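Local coordinates for protein P47 (Clostridium botulinum, PDB 6EKT) that may form part of a progenitor toxin complex that protects botulinum neurotoxin type A2 during its passage through the host gastrointestinal tract, at residues N283-W289 / P301-F306; K315-R321 / F336-N342. All coordinates share one frame; numbering follows the deposited sequence.

Contact 1: N283-W289 / P301-F306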
loop_
_atom_site.group_PDB
_atom_site.type_symbol
_atom_site.label_atom_id
_atom_site.label_comp_id
_atom_site.label_asym_id
_atom_site.label_seq_id
_atom_site.Cartn_x
_atom_site.Cartn_y
_atom_site.Cartn_z
ATOM N N ASN A 283 12.475 8.121 22.206
ATOM C CA ASN A 283 12.899 9.497 22.364
ATOM C C ASN A 283 14.420 9.569 22.159
ATOM O O ASN A 283 15.143 8.572 22.346
ATOM C CB ASN A 283 12.513 10.046 23.766
ATOM C CG ASN A 283 13.239 9.322 24.905
ATOM O OD1 ASN A 283 13.290 8.098 24.934
ATOM N ND2 ASN A 283 13.798 10.090 25.860
ATOM N N ASN A 284 14.890 10.748 21.769
ATOM C CA ASN A 284 16.328 11.017 21.600
ATOM C C ASN A 284 16.844 12.064 22.598
ATOM O O ASN A 284 18.005 12.495 22.520
ATOM C CB ASN A 284 16.600 11.465 20.158
ATOM C CG ASN A 284 15.810 12.708 19.753
ATOM O OD1 ASN A 284 15.482 13.550 20.578
ATOM N ND2 ASN A 284 15.526 12.836 18.455
ATOM N N SER A 285 15.973 12.484 23.520
ATOM C CA SER A 285 16.267 13.528 24.505
ATOM C C SER A 285 15.166 13.524 25.589
ATOM O O SER A 285 14.103 12.903 25.420
ATOM C CB SER A 285 16.325 14.895 23.806
ATOM O OG SER A 285 15.258 14.994 22.877
ATOM N N THR A 286 15.426 14.210 26.700
ATOM C CA THR A 286 14.445 14.353 27.785
ATOM C C THR A 286 13.178 15.003 27.264
ATOM O O THR A 286 13.223 15.921 26.440
ATOM C CB THR A 286 14.983 15.247 28.912
ATOM O OG1 THR A 286 16.309 14.833 29.219
ATOM C CG2 THR A 286 14.102 15.129 30.163
ATOM N N LEU A 287 12.057 14.490 27.734
ATOM C CA LEU A 287 10.770 15.007 27.364
ATOM C C LEU A 287 10.253 15.836 28.513
ATOM O O LEU A 287 9.999 15.318 29.603
ATOM C CB LEU A 287 9.824 13.856 27.016
ATOM C CG LEU A 287 10.346 12.782 26.042
ATOM C CD1 LEU A 287 9.237 11.759 25.821
ATOM C CD2 LEU A 287 10.775 13.396 24.711
ATOM N N ASN A 288 10.142 17.140 28.262
ATOM C CA ASN A 288 9.752 18.114 29.281
ATOM C C ASN A 288 8.244 18.296 29.231
ATOM O O ASN A 288 7.738 19.038 28.376
ATOM C CB ASN A 288 10.440 19.452 28.996
ATOM C CG ASN A 288 11.929 19.385 29.207
ATOM O OD1 ASN A 288 12.386 19.256 30.334
ATOM N ND2 ASN A 288 12.698 19.461 28.117
ATOM N N TRP A 289 7.535 17.587 30.109
ATOM C CA TRP A 289 6.070 17.682 30.201
ATOM C C TRP A 289 5.611 19.119 30.489
ATOM O O TRP A 289 6.381 19.924 31.028
ATOM C CB TRP A 289 5.538 16.737 31.291
ATOM C CG TRP A 289 4.149 16.255 31.031
ATOM C CD1 TRP A 289 3.024 16.609 31.689
ATOM C CD2 TRP A 289 3.748 15.339 29.999
ATOM N NE1 TRP A 289 1.925 15.968 31.133
ATOM C CE2 TRP A 289 2.351 15.170 30.110
ATOM C CE3 TRP A 289 4.445 14.626 29.008
ATOM C CZ2 TRP A 289 1.622 14.331 29.258
ATOM C CZ3 TRP A 289 3.724 13.781 28.150
ATOM C CH2 TRP A 289 2.318 13.645 28.285
ATOM N N PRO A 301 6.749 17.213 35.209
ATOM C CA PRO A 301 7.309 15.876 35.012
ATOM C C PRO A 301 8.310 15.827 33.848
ATOM O O PRO A 301 8.217 16.617 32.876
ATOM C CB PRO A 301 6.084 15.016 34.676
ATOM C CG PRO A 301 4.910 15.780 35.188
ATOM C CD PRO A 301 5.272 17.223 35.223
ATOM N N LYS A 302 9.262 14.912 33.964
ATOM C CA LYS A 302 10.266 14.686 32.934
ATOM C C LYS A 302 10.182 13.213 32.530
ATOM O O LYS A 302 10.061 12.343 33.400
ATOM C CB LYS A 302 11.675 15.014 33.461
ATOM C CG LYS A 302 11.814 16.366 34.163
ATOM C CD LYS A 302 11.574 17.529 33.201
ATOM C CE LYS A 302 11.642 18.841 33.959
ATOM N NZ LYS A 302 11.309 19.912 32.974
ATOM N N ILE A 303 10.203 12.924 31.226
ATOM C CA ILE A 303 10.243 11.539 30.785
ATOM C C ILE A 303 11.625 11.345 30.183
ATOM O O ILE A 303 12.004 12.064 29.238
ATOM C CB ILE A 303 9.127 11.212 29.748
ATOM C CG1 ILE A 303 7.729 11.412 30.366
ATOM C CG2 ILE A 303 9.265 9.770 29.213
ATOM C CD1 ILE A 303 6.585 11.341 29.347
ATOM N N ASN A 304 12.382 10.403 30.748
ATOM C CA ASN A 304 13.751 10.182 30.306
ATOM C C ASN A 304 13.903 9.058 29.287
ATOM O O ASN A 304 14.830 9.097 28.495
ATOM C CB ASN A 304 14.681 9.970 31.491
ATOM C CG ASN A 304 14.698 11.173 32.420
ATOM O OD1 ASN A 304 14.888 12.309 31.975
ATOM N ND2 ASN A 304 14.453 10.935 33.701
ATOM N N ASN A 305 13.006 8.075 29.325
ATOM C CA ASN A 305 13.053 6.938 28.379
ATOM C C ASN A 305 11.644 6.690 27.904
ATOM O O ASN A 305 10.718 6.621 28.712
ATOM C CB ASN A 305 13.593 5.659 29.037
ATOM C CG ASN A 305 14.924 5.863 29.704
ATOM O OD1 ASN A 305 14.993 5.944 30.928
ATOM N ND2 ASN A 305 15.991 5.969 28.917
ATOM N N PHE A 306 11.498 6.533 26.596
ATOM C CA PHE A 306 10.225 6.367 25.962
ATOM C C PHE A 306 10.450 5.385 24.822
ATOM O O PHE A 306 11.388 5.559 24.052
ATOM C CB PHE A 306 9.762 7.726 25.396
ATOM C CG PHE A 306 8.388 7.706 24.786
ATOM C CD1 PHE A 306 8.204 7.417 23.425
ATOM C CD2 PHE A 306 7.265 8.044 25.555
ATOM C CE1 PHE A 306 6.930 7.435 22.864
ATOM C CE2 PHE A 306 5.987 8.055 24.996
ATOM C CZ PHE A 306 5.827 7.753 23.640
HETATM O O HOH W 1 16.775 12.489 30.189
HETATM O O HOH W 2 8.587 19.359 32.504
#
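The side-chain amide nitrogen of Asn283 is shared between two backbone carbonyls: ND2 donates to Asn304 O across the contact at 3.0 Å and to Ser285 O of its own segment at 2.9 Å. Both acceptors lie close to the amide plane, so the pair of bonds holds the group against rotation. The other end of the amide accepts the backbone N-H of Phe306, whose N sits 2.9 Å from Asn283 OD1 and well above the carbonyl plane, in a rather bent bond of 131°. Chi1 of 65° places CG between the backbone N and the carbonyl carbon, turning the amide across to residues 304-306. Asn283 thus fills in for regular pairing where strand 279-288 is interrupted and where Asn304 and Asn305 form a classic beta bulge facing Arg321. Beyond the break the antiparallel sheet, which packs against helix 374-394, resumes: Leu287 and Ile303 make a hydrogen-bonded pair with two nearly straight bonds, and Trp289 N donates to Pro301 O. On one face, Leu287 CB meets Ile303 CB at 3.9 Å, while Ile303 CD1 approaches Trp289 CE3 obliquely. The indole packs against Ile391 and Ala394 of the helix, and its NE1 is hydrogen-bonded to Ser390. The other face carries Asn288 and Lys302, both partly exposed. Bent at chi2 (-65°), the lysine chain brings NZ to 2.9 Å from Asn288 OD1, and NZ also donates to a water that in turn bonds to both Trp289 O and Pro301 O. A second water links Thr286 OG1 to Asn304 OD1; these two side chains run alongside each other, with Thr286 CG2 3.4 Å from Asn304 OD1.

Contact 2: K315-R321 / F336-N342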
loop_
_atom_site.group_PDB
_atom_site.type_symbol
_atom_site.label_atom_id
_atom_site.label_comp_id
_atom_site.label_asym_id
_atom_site.label_seq_id
_atom_site.Cartn_x
_atom_site.Cartn_y
_atom_site.Cartn_z
ATOM N N LYS A 315 -2.155 -2.383 17.766
ATOM C CA LYS A 315 -2.005 -1.529 18.970
ATOM C C LYS A 315 -0.577 -1.003 19.069
ATOM O O LYS A 315 0.364 -1.560 18.463
ATOM C CB LYS A 315 -2.364 -2.328 20.241
ATOM C CG LYS A 315 -3.711 -3.052 20.178
ATOM C CD LYS A 315 -3.984 -3.902 21.410
ATOM C CE LYS A 315 -5.215 -4.789 21.233
ATOM N NZ LYS A 315 -4.940 -5.997 20.382
ATOM N N LEU A 316 -0.410 0.058 19.849
ATOM C CA LEU A 316 0.901 0.529 20.230
ATOM C C LEU A 316 1.121 0.165 21.690
ATOM O O LEU A 316 0.223 0.377 22.520
ATOM C CB LEU A 316 1.014 2.052 20.031
ATOM C CG LEU A 316 0.907 2.593 18.610
ATOM C CD1 LEU A 316 0.833 4.118 18.672
ATOM C CD2 LEU A 316 2.065 2.111 17.735
ATOM N N LYS A 317 2.285 -0.412 21.991
ATOM C CA LYS A 317 2.699 -0.638 23.368
ATOM C C LYS A 317 3.732 0.430 23.667
ATOM O O LYS A 317 4.761 0.532 22.982
ATOM C CB LYS A 317 3.285 -2.047 23.566
ATOM C CG LYS A 317 3.818 -2.338 24.971
ATOM C CD LYS A 317 4.304 -3.787 25.122
ATOM C CE LYS A 317 3.209 -4.706 25.638
ATOM N NZ LYS A 317 3.733 -6.063 26.003
ATOM N N ILE A 318 3.459 1.211 24.710
ATOM C CA ILE A 318 4.273 2.373 25.065
ATOM C C ILE A 318 4.815 2.114 26.461
ATOM O O ILE A 318 4.044 1.862 27.400
ATOM C CB ILE A 318 3.469 3.706 25.027
ATOM C CG1 ILE A 318 2.880 3.936 23.634
ATOM C CG2 ILE A 318 4.358 4.881 25.441
ATOM C CD1 ILE A 318 1.785 4.993 23.563
ATOM N N SER A 319 6.138 2.130 26.569
ATOM C CA SER A 319 6.845 1.917 27.835
ATOM C C SER A 319 7.689 3.165 28.092
ATOM O O SER A 319 8.435 3.624 27.211
ATOM C CB SER A 319 7.696 0.637 27.753
ATOM O OG SER A 319 8.346 0.374 28.992
ATOM N N LEU A 320 7.548 3.752 29.283
ATOM C CA LEU A 320 8.295 4.974 29.582
ATOM C C LEU A 320 8.725 5.035 31.045
ATOM O O LEU A 320 8.083 4.408 31.912
ATOM C CB LEU A 320 7.475 6.221 29.179
ATOM C CG LEU A 320 6.189 6.536 29.959
ATOM C CD1 LEU A 320 6.536 7.391 31.177
ATOM C CD2 LEU A 320 5.129 7.229 29.109
ATOM N N ARG A 321 9.789 5.799 31.293
ATOM C CA ARG A 321 10.335 6.013 32.629
ATOM C C ARG A 321 10.632 7.492 32.759
ATOM O O ARG A 321 11.188 8.111 31.837
ATOM C CB ARG A 321 11.642 5.224 32.786
ATOM C CG ARG A 321 12.274 5.145 34.181
ATOM C CD ARG A 321 13.396 4.082 34.196
ATOM N NE ARG A 321 13.112 2.964 33.251
ATOM C CZ ARG A 321 13.740 2.722 32.089
ATOM N NH1 ARG A 321 13.365 1.702 31.336
ATOM N NH2 ARG A 321 14.751 3.470 31.668
ATOM N N PHE A 336 8.996 7.275 38.258
ATOM C CA PHE A 336 7.834 6.511 37.817
ATOM C C PHE A 336 8.061 5.770 36.498
ATOM O O PHE A 336 8.938 6.124 35.709
ATOM C CB PHE A 336 6.592 7.395 37.734
ATOM C CG PHE A 336 6.754 8.578 36.816
ATOM C CD1 PHE A 336 6.642 8.422 35.423
ATOM C CD2 PHE A 336 7.005 9.835 37.331
ATOM C CE1 PHE A 336 6.786 9.511 34.566
ATOM C CE2 PHE A 336 7.139 10.938 36.472
ATOM C CZ PHE A 336 7.034 10.768 35.093
ATOM N N GLU A 337 7.265 4.729 36.283
ATOM C CA GLU A 337 7.293 3.985 35.026
ATOM C C GLU A 337 5.869 3.758 34.617
ATOM O O GLU A 337 5.024 3.546 35.479
ATOM C CB GLU A 337 7.982 2.629 35.235
ATOM C CG GLU A 337 9.477 2.766 35.446
ATOM C CD GLU A 337 10.204 1.430 35.472
ATOM O OE1 GLU A 337 10.027 0.615 34.538
ATOM O OE2 GLU A 337 10.973 1.218 36.428
ATOM N N ILE A 338 5.594 3.792 33.315
ATOM C CA ILE A 338 4.248 3.569 32.821
ATOM C C ILE A 338 4.352 2.602 31.645
ATOM O O ILE A 338 5.261 2.722 30.813
ATOM C CB ILE A 338 3.586 4.902 32.351
ATOM C CG1 ILE A 338 3.441 5.887 33.530
ATOM C CG2 ILE A 338 2.197 4.680 31.749
ATOM C CD1 ILE A 338 3.061 7.293 33.112
ATOM N N GLN A 339 3.391 1.680 31.578
ATOM C CA GLN A 339 3.204 0.801 30.428
ATOM C C GLN A 339 1.756 0.906 29.929
ATOM O O GLN A 339 0.831 0.522 30.652
ATOM C CB GLN A 339 3.548 -0.643 30.817
ATOM C CG GLN A 339 4.950 -0.835 31.397
ATOM C CD GLN A 339 5.014 -0.669 32.903
ATOM O OE1 GLN A 339 4.043 -0.933 33.619
ATOM N NE2 GLN A 339 6.171 -0.241 33.400
ATOM N N SER A 340 1.579 1.411 28.701
ATOM C CA SER A 340 0.265 1.677 28.119
ATOM C C SER A 340 0.107 0.883 26.831
ATOM O O SER A 340 1.065 0.741 26.060
ATOM C CB SER A 340 0.168 3.162 27.796
ATOM O OG SER A 340 -1.105 3.520 27.303
ATOM N N ILE A 341 -1.089 0.364 26.614
ATOM C CA ILE A 341 -1.436 -0.309 25.355
ATOM C C ILE A 341 -2.555 0.484 24.705
ATOM O O ILE A 341 -3.625 0.654 25.296
ATOM C CB ILE A 341 -1.841 -1.786 25.589
ATOM C CG1 ILE A 341 -0.679 -2.539 26.251
ATOM C CG2 ILE A 341 -2.251 -2.448 24.267
ATOM C CD1 ILE A 341 -1.073 -3.800 27.007
ATOM N N ASN A 342 -2.308 0.968 23.490
ATOM C CA ASN A 342 -3.207 1.926 22.846
ATOM C C ASN A 342 -3.681 1.396 21.499
ATOM O O ASN A 342 -2.884 1.305 20.544
ATOM C CB ASN A 342 -2.510 3.268 22.675
ATOM C CG ASN A 342 -2.107 3.885 24.014
ATOM O OD1 ASN A 342 -1.111 3.478 24.614
ATOM N ND2 ASN A 342 -2.919 4.822 24.514
#
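Three hydrogen-bonded pairs, Leu316-Asn342, Ile318-Ser340 and Leu320-Ile338, join the two strands through six backbone bonds; those between Ile318 and Ser340 are both 2.8 Å from N to O and close to straight. Ser340 OG donates to Asn342 OD1 at 2.7 Å along the same strand, and Asn342 ND2 bonds to Glu356 O, so both ends of this buried amide are satisfied. Ile318 CD1 lies 3.4 Å from Asn342 OD1, the two side chains crossing at about a right angle. Further along this face, Leu320 and Ile338 lie side by side, CG to CB 3.9 Å. The unusual chi1 of Leu320 (67°) tips its branch toward the partner strand, where CD1 reaches the ring edge of Phe336 at CE1; all three residues touch Ile391 of helix 374-394. On the opposite face of the sheet, Arg321 and Glu337 run alongside each other with their flat groups perpendicular, and Arg321 NE stays 4.1 Å from Glu337 OE1, beyond a salt bridge. Lys315 CD rests on Ile341 CG2. This pair of strands thus has a mainly apolar face toward the helix, with Ser340 and Asn342 pairing their polar groups within it, and a mostly polar or charged reverse that also carries Ile341.

How the contacts relate
Contact 1 closes before contact 2 opens along the chain, and their centres lie 13 Å apart in one curled antiparallel sheet. Strand 297-311, which supplies residues 301-306, leads straight into strand 315-326, its neighbour in the sheet, so the four segments come from four strands that are neighbours in the sheet, 279-288, 297-311, 315-326 and 329-347. The contacts meet at the bulge: Asn304 N lies 2.8 Å from Arg321 O and Asn305 O 2.9 Å from Arg321 N, both probable hydrogen bonds, while Phe306 CE2 packs on Ile318 CG2. Both send apolar side chains onto Ile391 of helix 374-394. Together they form part of a sheet packed on a helix, consistent with the protein's similarity to the tubular lipid-binding (TULIP) superfamily.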